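PDB 2YZQ: putative uncharacterized protein PH1780 from Pyrococcus horikoshii, which is of unknown function but, as a protein of four CBS domains, binds S-adenosylmethionine and probably senses it. Local coordinates for residues Val45-Val50 against Arg68-Val73; Asp90-Val95 against Leu107-Ile112. All coordinates share one frame; numbering follows the deposited sequence.

Contact 1: residues Val45-Val50 against Arg68-Val73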
loop_
_atom_site.group_PDB
_atom_site.type_symbol
_atom_site.label_atom_id
_atom_site.label_comp_id
_atom_site.label_asym_id
_atom_site.label_seq_id
_atom_site.Cartn_x
_atom_site.Cartn_y
_atom_site.Cartn_z
ATOM N N VAL A 45 6.114 22.511 2.268
ATOM C CA VAL A 45 6.835 22.490 3.533
ATOM C C VAL A 45 6.600 21.172 4.268
ATOM O O VAL A 45 7.166 20.942 5.337
ATOM C CB VAL A 45 6.423 23.673 4.447
ATOM C CG1 VAL A 45 6.817 24.989 3.789
ATOM C CG2 VAL A 45 4.929 23.643 4.712
ATOM N N GLY A 46 5.773 20.305 3.687
ATOM C CA GLY A 46 5.501 19.017 4.307
ATOM C C GLY A 46 4.169 18.409 3.910
ATOM O O GLY A 46 3.524 18.861 2.965
ATOM N N ILE A 47 3.759 17.365 4.625
ATOM C CA ILE A 47 2.492 16.705 4.346
ATOM C C ILE A 47 1.814 16.317 5.655
ATOM O O ILE A 47 2.481 16.009 6.642
ATOM C CB ILE A 47 2.696 15.437 3.479
ATOM C CG1 ILE A 47 1.350 14.943 2.949
ATOM C CG2 ILE A 47 3.355 14.341 4.301
ATOM C CD1 ILE A 47 1.468 13.846 1.909
ATOM N N ILE A 48 0.487 16.348 5.664
ATOM C CA ILE A 48 -0.271 15.986 6.855
ATOM C C ILE A 48 -1.267 14.881 6.523
ATOM O O ILE A 48 -2.013 14.972 5.547
ATOM C CB ILE A 48 -1.027 17.209 7.436
ATOM C CG1 ILE A 48 -1.727 16.817 8.741
ATOM C CG2 ILE A 48 -2.040 17.734 6.430
ATOM C CD1 ILE A 48 -0.777 16.375 9.834
ATOM N N SER A 49 -1.267 13.830 7.337
ATOM C CA SER A 49 -2.161 12.698 7.133
ATOM C C SER A 49 -3.340 12.745 8.097
ATOM O O SER A 49 -3.209 13.209 9.230
ATOM C CB SER A 49 -1.395 11.388 7.321
ATOM O OG SER A 49 -0.810 11.324 8.611
ATOM N N VAL A 50 -4.492 12.262 7.641
ATOM C CA VAL A 50 -5.694 12.246 8.463
ATOM C C VAL A 50 -5.521 11.318 9.664
ATOM O O VAL A 50 -6.004 11.609 10.758
ATOM C CB VAL A 50 -6.925 11.794 7.640
ATOM C CG1 VAL A 50 -6.708 10.391 7.101
ATOM C CG2 VAL A 50 -8.177 11.852 8.499
ATOM N N ARG A 68 8.029 17.049 7.776
ATOM C CA ARG A 68 8.793 17.827 6.806
ATOM C C ARG A 68 9.596 17.001 5.807
ATOM O O ARG A 68 9.687 17.357 4.633
ATOM C CB ARG A 68 9.742 18.783 7.535
ATOM C CG ARG A 68 10.913 18.093 8.222
ATOM C CD ARG A 68 11.826 19.090 8.920
ATOM N NE ARG A 68 11.195 19.698 10.089
ATOM C CZ ARG A 68 10.819 19.022 11.171
ATOM N NH1 ARG A 68 11.008 17.710 11.237
ATOM N NH2 ARG A 68 10.255 19.657 12.189
ATOM N N ASP A 69 10.185 15.906 6.273
ATOM C CA ASP A 69 10.996 15.056 5.410
ATOM C C ASP A 69 10.153 14.134 4.534
ATOM O O ASP A 69 10.059 12.936 4.792
ATOM C CB ASP A 69 11.963 14.221 6.257
ATOM C CG ASP A 69 12.954 13.443 5.413
ATOM O OD1 ASP A 69 13.722 14.078 4.659
ATOM O OD2 ASP A 69 12.966 12.196 5.503
ATOM N N VAL A 70 9.543 14.703 3.498
ATOM C CA VAL A 70 8.713 13.931 2.578
ATOM C C VAL A 70 9.375 13.859 1.204
ATOM O O VAL A 70 9.969 14.831 0.739
ATOM C CB VAL A 70 7.311 14.559 2.417
ATOM C CG1 VAL A 70 6.621 14.633 3.769
ATOM C CG2 VAL A 70 7.426 15.943 1.798
ATOM N N PRO A 71 9.282 12.700 0.535
ATOM C CA PRO A 71 9.889 12.546 -0.790
ATOM C C PRO A 71 9.237 13.451 -1.834
ATOM O O PRO A 71 8.011 13.563 -1.892
ATOM C CB PRO A 71 9.688 11.062 -1.088
ATOM C CG PRO A 71 8.418 10.745 -0.368
ATOM C CD PRO A 71 8.601 11.461 0.948
ATOM N N VAL A 72 10.066 14.098 -2.646
ATOM C CA VAL A 72 9.572 14.995 -3.687
ATOM C C VAL A 72 10.269 14.747 -5.018
ATOM O O VAL A 72 11.442 14.368 -5.062
ATOM C CB VAL A 72 9.779 16.480 -3.302
ATOM C CG1 VAL A 72 9.034 16.796 -2.020
ATOM C CG2 VAL A 72 11.260 16.775 -3.148
ATOM N N VAL A 73 9.534 14.958 -6.105
ATOM C CA VAL A 73 10.072 14.784 -7.447
ATOM C C VAL A 73 9.432 15.835 -8.341
ATOM O O VAL A 73 8.539 16.563 -7.907
ATOM C CB VAL A 73 9.728 13.395 -8.035
ATOM C CG1 VAL A 73 10.340 12.296 -7.180
ATOM C CG2 VAL A 73 8.213 13.225 -8.118
#
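Ile-47 and Val-70 meet through one methyl each. The branch methyl CG2 of Ile-47 lies 3.3 Å from CG1 of Val-70, closer than two methyls normally pack. The two side chains cross obliquely. In Ile-47 the longer branch, CG1, is anti to the backbone N (chi1 -168°). CG2 therefore sits between the backbone N and the carbonyl carbon, and it is this methyl that makes the touch. The CB bond of Val-70 points toward the strand. The second methyl of Val-70, CG2, is 4.4 Å from CA of Gly-46.

Beside this pair the backbones come close. CA of Gly-46 is 4.3 Å from CA of Arg-68. Arg-68 directs its CB bond away from the strand, although CB still comes within 4.0 Å of O of Val-45. Gly-46 and Val-45 together face Val-37 of strand 34-38 and form a classic beta bulge. A CB on Gly-46 would lie 3.6 Å from CA of Arg-68. At these backbone angles it would also press on the carbonyl O of Val-45, which alone favours glycine. The backbone of Ile-47 is also hydrogen-bonded to that of Lys-67. The contact joins strand 44-49, an edge strand of the first CBS motif's sheet, to the loop leading into strand 72-74 of the second. Between the two segments the touch is apolar and depends on close fit rather than charge.

Contact 2: residues Asp90-Val95 against Leu107-Ile112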
loop_
_atom_site.group_PDB
_atom_site.type_symbol
_atom_site.label_atom_id
_atom_site.label_comp_id
_atom_site.label_asym_id
_atom_site.label_seq_id
_atom_site.Cartn_x
_atom_site.Cartn_y
_atom_site.Cartn_z
ATOM N N ASP A 90 10.435 4.538 2.843
ATOM C CA ASP A 90 9.376 3.616 3.232
ATOM C C ASP A 90 8.095 4.425 3.398
ATOM O O ASP A 90 7.380 4.298 4.390
ATOM C CB ASP A 90 9.737 2.899 4.538
ATOM C CG ASP A 90 8.737 1.817 4.909
ATOM O OD1 ASP A 90 8.308 1.066 4.007
ATOM O OD2 ASP A 90 8.387 1.710 6.105
ATOM N N TYR A 91 7.825 5.272 2.408
ATOM C CA TYR A 91 6.643 6.124 2.411
ATOM C C TYR A 91 5.854 5.809 1.140
ATOM O O TYR A 91 6.441 5.581 0.084
ATOM C CB TYR A 91 7.068 7.595 2.455
ATOM C CG TYR A 91 5.978 8.541 2.899
ATOM C CD1 TYR A 91 5.358 8.394 4.140
ATOM C CD2 TYR A 91 5.563 9.586 2.077
ATOM C CE1 TYR A 91 4.349 9.266 4.549
ATOM C CE2 TYR A 91 4.560 10.459 2.474
ATOM C CZ TYR A 91 3.955 10.295 3.708
ATOM O OH TYR A 91 2.955 11.158 4.088
ATOM N N ARG A 92 4.529 5.807 1.247
ATOM C CA ARG A 92 3.663 5.446 0.126
ATOM C C ARG A 92 3.282 6.523 -0.879
ATOM O O ARG A 92 2.406 6.307 -1.715
ATOM C CB ARG A 92 2.393 4.788 0.665
ATOM C CG ARG A 92 2.652 3.496 1.434
ATOM C CD ARG A 92 1.366 2.944 2.038
ATOM N NE ARG A 92 0.365 2.626 1.022
ATOM C CZ ARG A 92 0.425 1.576 0.209
ATOM N NH1 ARG A 92 1.444 0.724 0.287
ATOM N NH2 ARG A 92 -0.535 1.380 -0.686
ATOM N N ARG A 93 3.923 7.679 -0.810
ATOM C CA ARG A 93 3.599 8.722 -1.768
ATOM C C ARG A 93 4.710 9.735 -1.897
ATOM O O ARG A 93 5.573 9.849 -1.029
ATOM C CB ARG A 93 2.302 9.431 -1.371
ATOM C CG ARG A 93 2.396 10.247 -0.100
ATOM C CD ARG A 93 1.021 10.712 0.350
ATOM N NE ARG A 93 0.131 9.586 0.623
ATOM C CZ ARG A 93 0.355 8.662 1.554
ATOM N NH1 ARG A 93 1.442 8.724 2.310
ATOM N NH2 ARG A 93 -0.507 7.671 1.728
ATOM N N VAL A 94 4.688 10.457 -3.010
ATOM C CA VAL A 94 5.667 11.493 -3.272
ATOM C C VAL A 94 4.900 12.715 -3.750
ATOM O O VAL A 94 3.891 12.592 -4.440
ATOM C CB VAL A 94 6.683 11.075 -4.366
ATOM C CG1 VAL A 94 7.404 9.799 -3.945
ATOM C CG2 VAL A 94 5.976 10.875 -5.700
ATOM N N VAL A 95 5.361 13.892 -3.354
ATOM C CA VAL A 95 4.717 15.118 -3.789
ATOM C C VAL A 95 5.492 15.567 -5.019
ATOM O O VAL A 95 6.723 15.513 -5.039
ATOM C CB VAL A 95 4.782 16.219 -2.704
ATOM C CG1 VAL A 95 4.144 17.509 -3.228
ATOM C CG2 VAL A 95 4.056 15.751 -1.449
ATOM N N LEU A 107 1.749 11.588 -6.224
ATOM C CA LEU A 107 1.872 10.258 -6.804
ATOM C C LEU A 107 1.949 9.237 -5.681
ATOM O O LEU A 107 2.842 9.302 -4.843
ATOM C CB LEU A 107 3.135 10.170 -7.656
ATOM C CG LEU A 107 3.467 8.793 -8.237
ATOM C CD1 LEU A 107 2.434 8.415 -9.294
ATOM C CD2 LEU A 107 4.861 8.820 -8.839
ATOM N N THR A 108 1.010 8.300 -5.669
ATOM C CA THR A 108 0.989 7.276 -4.631
ATOM C C THR A 108 1.337 5.905 -5.184
ATOM O O THR A 108 1.399 5.704 -6.393
ATOM C CB THR A 108 -0.400 7.152 -3.983
ATOM O OG1 THR A 108 -1.315 6.568 -4.919
ATOM C CG2 THR A 108 -0.915 8.516 -3.565
ATOM N N VAL A 109 1.569 4.961 -4.279
ATOM C CA VAL A 109 1.865 3.597 -4.683
ATOM C C VAL A 109 0.636 3.086 -5.424
ATOM O O VAL A 109 0.752 2.399 -6.438
ATOM C CB VAL A 109 2.130 2.696 -3.459
ATOM C CG1 VAL A 109 2.202 1.242 -3.895
ATOM C CG2 VAL A 109 3.429 3.106 -2.790
ATOM N N GLY A 110 -0.539 3.442 -4.911
ATOM C CA GLY A 110 -1.784 3.028 -5.534
ATOM C C GLY A 110 -1.865 3.489 -6.978
ATOM O O GLY A 110 -2.286 2.734 -7.855
ATOM N N ASP A 111 -1.456 4.730 -7.228
ATOM C CA ASP A 111 -1.484 5.269 -8.584
ATOM C C ASP A 111 -0.597 4.453 -9.511
ATOM O O ASP A 111 -0.966 4.169 -10.649
ATOM C CB ASP A 111 -0.999 6.722 -8.618
ATOM C CG ASP A 111 -1.918 7.672 -7.886
ATOM O OD1 ASP A 111 -3.152 7.490 -7.946
ATOM O OD2 ASP A 111 -1.398 8.624 -7.263
ATOM N N ILE A 112 0.585 4.087 -9.027
ATOM C CA ILE A 112 1.511 3.317 -9.842
ATOM C C ILE A 112 0.917 1.952 -10.178
ATOM O O ILE A 112 1.018 1.490 -11.306
ATOM C CB ILE A 112 2.871 3.163 -9.130
ATOM C CG1 ILE A 112 3.521 4.545 -8.988
ATOM C CG2 ILE A 112 3.773 2.218 -9.916
ATOM C CD1 ILE A 112 4.868 4.544 -8.307
HETATM O O HOH W 1 -1.394 4.069 -2.368
#
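Val-94 and Leu-107 form an antiparallel hydrogen-bonded pair. N of Val-94 donates to O of Leu-107 at 2.8 Å, and N of Leu-107 returns a nearly straight bond to O of Val-94 at 3.0 Å (172°). Their side chains lie side by side on one face of the sheet, where CG2 of Val-94 is 3.5 Å from CB of Leu-107. Helix 79-89 covers this face through Met-86 and Ala-82. On the other face CG2 of Thr-108 meets CB of Arg-93 at 4.0 Å.

At the helix start, N of Val-109 donates to O of Arg-92 at 3.0 Å. The Arg-92 side chain crosses Val-109 at about a right angle, with CB of Val-109 over one guanidinium face. NH2 of Arg-92 makes a salt bridge to OD2 of Asp-270. One water accepts from N of Gly-110 and, weakly, from NH2 of Arg-92.

Further out, Thr-108 and Asp-111 form a capping box. OG1 of Thr-108 lies between the backbone N and the carbonyl carbon (chi1 70°) and accepts from N of Asp-111 at 3.0 Å. OD2 of Asp-111 accepts from N of Thr-108 at 2.9 Å. An alanine at Thr-108 would probably leave N of Asp-111 without its cap and CB of Arg-93 without its methyl partner. Strand 103-108 thus passes straight into the CBS motif's helix, held by the cap, while charge ties Arg-92 to Asp-270 of helix 270-273.

Contacts 1 and 2 follow one another along the chain, and their centres are 11 Å apart. They share a sheet, because strands 72-74 and 93-97 are neighbours in it. O of Pro-71 is 3.0 Å from N of Val-95, and N of Val-73 is 3.1 Å from O of Val-95, both probable hydrogen bonds. Tyr-91 also packs between them, its OH 3.2 Å from CG2 of Ile-47. Contact 1 joins the first CBS motif to the second; contact 2 lies within the second. Contact 1 is away from the S-adenosylmethionine pocket. In contact 2 the side chain of Arg-92 is about 7 Å from the bound ligand and from the side chain of Gln-254.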